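Local coordinates for protein gamma-glutamyltranspeptidase (Ggt) (Helicobacter pylori 26695, PDB 5BPK) that probably cleaves and transfers gamma-glutamyl groups as an N-terminal nucleophile (Ntn) hydrolase, here with an acivicin-related inhibitor in its binding pocket, at residues S95-N107 and E117-L129. Numbering follows the deposited sequence. Where two conformers were deposited one is given.
Sequences SRIITTVLQVISN and EAVSAPRFHMQWL. With EDO (1,2-ethanediol), chain R; EDO (1,2-ethanediol), chain V; EDO (1,2-ethanediol), chain H.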
# COMPACT_ATOMS: atom_id res chain seq x y z
N SER B 95 -8.56 1.87 -2.07
CA SER B 95 -9.67 1.19 -1.41
C SER B 95 -9.72 -0.32 -1.69
O SER B 95 -10.24 -1.08 -0.87
CB SER B 95 -10.98 1.82 -1.87
OG SER B 95 -11.05 1.74 -3.29
N ARG B 96 -9.20 -0.76 -2.83
CA ARG B 96 -9.24 -2.18 -3.20
C ARG B 96 -8.19 -3.03 -2.46
O ARG B 96 -8.25 -4.24 -2.52
CB ARG B 96 -9.08 -2.38 -4.72
CG ARG B 96 -10.35 -2.16 -5.53
CD ARG B 96 -10.78 -0.72 -5.63
NE ARG B 96 -9.81 0.12 -6.33
CZ ARG B 96 -10.03 1.39 -6.67
NH1 ARG B 96 -11.20 1.97 -6.41
NH2 ARG B 96 -9.08 2.07 -7.29
N ILE B 97 -7.26 -2.39 -1.76
CA ILE B 97 -6.20 -3.14 -1.08
C ILE B 97 -6.77 -4.16 -0.11
O ILE B 97 -6.37 -5.33 -0.11
CB ILE B 97 -5.23 -2.22 -0.32
CG1 ILE B 97 -4.42 -1.40 -1.32
CG2 ILE B 97 -4.29 -3.05 0.58
CD1 ILE B 97 -3.55 -0.36 -0.68
N ILE B 98 -7.72 -3.70 0.72
CA ILE B 98 -8.21 -4.51 1.83
C ILE B 98 -8.83 -5.78 1.28
O ILE B 98 -8.56 -6.89 1.77
CB ILE B 98 -9.25 -3.75 2.67
CG1 ILE B 98 -8.61 -2.50 3.27
CG2 ILE B 98 -9.82 -4.66 3.75
CD1 ILE B 98 -9.60 -1.53 3.83
N THR B 99 -9.64 -5.63 0.23
CA THR B 99 -10.35 -6.78 -0.32
C THR B 99 -9.41 -7.70 -1.13
O THR B 99 -9.54 -8.93 -1.09
CB THR B 99 -11.57 -6.32 -1.15
OG1 THR B 99 -11.14 -5.48 -2.22
CG2 THR B 99 -12.58 -5.57 -0.25
N THR B 100 -8.43 -7.11 -1.83
CA THR B 100 -7.44 -7.91 -2.55
C THR B 100 -6.65 -8.80 -1.59
O THR B 100 -6.53 -10.01 -1.81
CB THR B 100 -6.47 -7.00 -3.34
OG1 THR B 100 -7.14 -6.51 -4.52
CG2 THR B 100 -5.21 -7.75 -3.76
N VAL B 101 -6.16 -8.21 -0.50
CA VAL B 101 -5.34 -8.98 0.45
C VAL B 101 -6.17 -10.08 1.14
O VAL B 101 -5.71 -11.21 1.28
CB VAL B 101 -4.63 -8.04 1.47
CG1 VAL B 101 -3.96 -8.84 2.57
CG2 VAL B 101 -3.60 -7.14 0.75
N LEU B 102 -7.40 -9.74 1.54
CA LEU B 102 -8.35 -10.70 2.11
C LEU B 102 -8.51 -11.94 1.23
O LEU B 102 -8.50 -13.07 1.70
CB LEU B 102 -9.71 -10.00 2.31
CG LEU B 102 -11.02 -10.69 2.73
CD1 LEU B 102 -11.63 -11.53 1.65
CD2 LEU B 102 -10.79 -11.48 3.99
N GLN B 103 -8.68 -11.70 -0.07
CA GLN B 103 -8.96 -12.77 -1.01
C GLN B 103 -7.76 -13.70 -1.16
O GLN B 103 -7.93 -14.93 -1.17
CB GLN B 103 -9.46 -12.20 -2.35
CG GLN B 103 -10.90 -11.71 -2.24
CD GLN B 103 -11.38 -10.92 -3.43
OE1 GLN B 103 -11.97 -11.48 -4.37
NE2 GLN B 103 -11.12 -9.60 -3.42
N VAL B 104 -6.56 -13.14 -1.24
CA VAL B 104 -5.35 -13.96 -1.36
C VAL B 104 -5.21 -14.87 -0.14
O VAL B 104 -4.98 -16.08 -0.26
CB VAL B 104 -4.08 -13.11 -1.58
CG1 VAL B 104 -2.82 -13.98 -1.54
CG2 VAL B 104 -4.17 -12.35 -2.90
N ILE B 105 -5.38 -14.28 1.04
CA ILE B 105 -5.29 -15.04 2.28
C ILE B 105 -6.34 -16.16 2.35
O ILE B 105 -6.01 -17.30 2.70
CB ILE B 105 -5.39 -14.13 3.52
CG1 ILE B 105 -4.18 -13.19 3.58
CG2 ILE B 105 -5.49 -14.97 4.79
CD1 ILE B 105 -4.26 -12.14 4.65
N SER B 106 -7.58 -15.83 2.05
CA SER B 106 -8.67 -16.80 2.04
C SER B 106 -8.42 -17.89 1.01
O SER B 106 -8.69 -19.06 1.28
CB SER B 106 -10.00 -16.09 1.73
OG SER B 106 -11.07 -17.00 1.54
N ASN B 107 -7.92 -17.52 -0.16
CA ASN B 107 -7.67 -18.51 -1.20
C ASN B 107 -6.69 -19.59 -0.73
O ASN B 107 -6.85 -20.77 -1.03
CB ASN B 107 -7.15 -17.85 -2.48
CG ASN B 107 -8.24 -17.10 -3.24
OD1 ASN B 107 -9.44 -17.32 -3.02
ND2 ASN B 107 -7.82 -16.20 -4.14
N GLU B 117 -1.61 -19.58 -7.47
CA GLU B 117 -3.05 -19.70 -7.70
C GLU B 117 -3.83 -18.65 -6.89
O GLU B 117 -4.74 -17.98 -7.41
CB GLU B 117 -3.52 -21.10 -7.33
CG GLU B 117 -3.00 -22.20 -8.26
CD GLU B 117 -3.23 -23.61 -7.71
OE1 GLU B 117 -3.20 -23.82 -6.47
OE2 GLU B 117 -3.43 -24.52 -8.53
N ALA B 118 -3.46 -18.51 -5.62
CA ALA B 118 -4.14 -17.56 -4.73
C ALA B 118 -4.04 -16.13 -5.26
O ALA B 118 -4.99 -15.34 -5.11
CB ALA B 118 -3.58 -17.65 -3.31
N VAL B 119 -2.89 -15.77 -5.83
CA VAL B 119 -2.68 -14.44 -6.40
C VAL B 119 -3.36 -14.24 -7.78
O VAL B 119 -3.99 -13.20 -8.02
CB VAL B 119 -1.17 -14.10 -6.49
CG1 VAL B 119 -0.93 -12.81 -7.30
CG2 VAL B 119 -0.56 -13.98 -5.08
N SER B 120 -3.24 -15.22 -8.67
CA SER B 120 -3.82 -15.09 -10.01
C SER B 120 -5.35 -15.13 -10.01
O SER B 120 -5.98 -14.55 -10.89
CB SER B 120 -3.29 -16.19 -10.93
OG SER B 120 -1.92 -15.99 -11.20
N ALA B 121 -5.94 -15.82 -9.03
CA ALA B 121 -7.40 -16.02 -8.98
C ALA B 121 -8.15 -14.69 -9.13
O ALA B 121 -7.77 -13.69 -8.50
CB ALA B 121 -7.80 -16.70 -7.68
N PRO B 122 -9.20 -14.68 -9.96
CA PRO B 122 -9.99 -13.46 -10.11
C PRO B 122 -10.53 -12.93 -8.78
O PRO B 122 -10.83 -13.72 -7.88
CB PRO B 122 -11.14 -13.91 -11.01
CG PRO B 122 -10.48 -14.92 -11.92
CD PRO B 122 -9.58 -15.69 -10.97
N ARG B 123 -10.64 -11.61 -8.69
CA ARG B 123 -11.00 -10.90 -7.47
C ARG B 123 -12.31 -10.15 -7.64
O ARG B 123 -12.61 -9.70 -8.75
CB ARG B 123 -9.90 -9.89 -7.12
CG ARG B 123 -8.64 -10.56 -6.62
CD ARG B 123 -7.42 -9.59 -6.63
NE ARG B 123 -6.20 -10.39 -6.46
CZ ARG B 123 -4.97 -10.01 -6.73
NH1 ARG B 123 -4.71 -8.80 -7.22
NH2 ARG B 123 -3.98 -10.87 -6.53
N PHE B 124 -13.07 -10.03 -6.56
CA PHE B 124 -14.27 -9.18 -6.52
C PHE B 124 -14.07 -8.13 -5.44
O PHE B 124 -13.13 -8.19 -4.66
CB PHE B 124 -15.56 -9.99 -6.27
CG PHE B 124 -15.59 -10.71 -4.95
CD1 PHE B 124 -16.09 -10.10 -3.81
CD2 PHE B 124 -15.08 -11.99 -4.86
CE1 PHE B 124 -16.09 -10.77 -2.59
CE2 PHE B 124 -15.05 -12.66 -3.65
CZ PHE B 124 -15.56 -12.05 -2.51
N HIS B 125 -14.96 -7.15 -5.40
CA HIS B 125 -14.81 -6.03 -4.48
C HIS B 125 -16.15 -5.36 -4.21
O HIS B 125 -16.92 -5.11 -5.12
CB HIS B 125 -13.80 -5.04 -5.09
CG HIS B 125 -13.63 -3.76 -4.33
ND1 HIS B 125 -12.95 -3.68 -3.14
CD2 HIS B 125 -14.04 -2.50 -4.63
CE1 HIS B 125 -12.95 -2.43 -2.72
NE2 HIS B 125 -13.60 -1.69 -3.61
N MET B 126 -16.38 -5.07 -2.93
CA MET B 126 -17.50 -4.27 -2.47
C MET B 126 -16.96 -3.28 -1.45
O MET B 126 -16.32 -3.68 -0.49
CB MET B 126 -18.56 -5.19 -1.85
CG MET B 126 -19.59 -4.55 -0.93
SD MET B 126 -20.62 -3.28 -1.67
CE MET B 126 -21.72 -4.27 -2.71
N GLN B 127 -17.20 -1.99 -1.68
CA GLN B 127 -16.76 -0.93 -0.76
C GLN B 127 -17.90 -0.03 -0.27
O GLN B 127 -17.65 1.09 0.18
CB GLN B 127 -15.63 -0.08 -1.37
CG GLN B 127 -15.97 0.68 -2.61
CD GLN B 127 -14.83 1.57 -3.07
OE1 GLN B 127 -13.74 1.10 -3.42
NE2 GLN B 127 -15.06 2.88 -3.06
N TRP B 128 -19.12 -0.56 -0.32
CA TRP B 128 -20.33 0.06 0.25
C TRP B 128 -20.81 1.24 -0.60
O TRP B 128 -21.94 1.22 -1.10
CB TRP B 128 -20.09 0.38 1.74
CG TRP B 128 -21.01 1.38 2.40
CD1 TRP B 128 -22.31 1.19 2.76
CD2 TRP B 128 -20.66 2.69 2.81
NE1 TRP B 128 -22.80 2.33 3.38
CE2 TRP B 128 -21.80 3.27 3.40
CE3 TRP B 128 -19.49 3.45 2.73
CZ2 TRP B 128 -21.80 4.57 3.91
CZ3 TRP B 128 -19.49 4.74 3.23
CH2 TRP B 128 -20.64 5.28 3.82
N LEU B 129 -19.97 2.25 -0.79
CA LEU B 129 -20.21 3.29 -1.78
C LEU B 129 -19.02 3.33 -2.73
O LEU B 129 -17.89 3.48 -2.28
CB LEU B 129 -20.40 4.67 -1.13
CG LEU B 129 -21.64 4.89 -0.28
CD1 LEU B 129 -21.63 6.30 0.33
CD2 LEU B 129 -22.92 4.65 -1.09
C1 EDO R . -14.28 -13.00 -8.95
O1 EDO R . -15.38 -13.47 -8.16
C2 EDO R . -14.76 -11.88 -9.89
O2 EDO R . -13.69 -11.31 -10.69
C1 EDO V . -13.90 -15.53 0.20
O1 EDO V . -12.60 -15.80 -0.35
C2 EDO V . -14.97 -15.41 -0.88
O2 EDO V . -15.20 -16.70 -1.44
C1 EDO H . -1.71 -17.65 -15.62
O1 EDO H . -1.05 -16.85 -16.62
C2 EDO H . -1.50 -17.05 -14.22
O2 EDO H . -0.41 -17.67 -13.50
O HOH W 1 -12.10 -14.14 -4.85
O HOH W 2 -9.25 -14.06 -5.53
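The aliphatic chain of R96 lies over the imidazole of H125, its CG 3.6 Å from the ring centroid and almost exactly on the ring normal, a CH-pi contact; the guanidinium plane stands nearly perpendicular to the ring. The ring belongs to an extended segment, 121-126, that runs back along helix 96-109 of the Ntn-hydrolase fold; the opposite flank of this helix, through V101 and I105, packs on strands 77-81 and 84-89. With CG anti to the backbone N (chi1 174°), the H125 ring turns its ND1 edge to T99 while R96 covers a face, and it is held at both nitrogens. ND1 shares a 2.7 Å hydrogen bond with T99 OG1, and NE2 donates in the ring plane to a lone pair of Q127 OE1. That oxygen also accepts from S95 OG at 2.8 Å, tying S95, two residues before I97 of the inhibitor pocket, to Q127.

Midway, the Q103 amide bonds both the N-H and the C=O of F124: F124 N donates to OE1 (2.8 Å) on a lone pair, whereas NE2 gives a more bent bond to F124 O. NE2 also donates to T99 O, from above its carbonyl plane, so the amide's rotation is fixed; OE1 sits over one face of the F124 ring. T100 CG2 rests 3.5 Å above one face of the R123 guanidinium, whose NH1 bonds M161 O and forms a salt bridge with D183.

At the far end V104 meets A118 and V119 of helix 115-120. There N107 ND2 donates to a lone pair of A118 O at 3.1 Å, the acceptor lying within 1° of the amide plane.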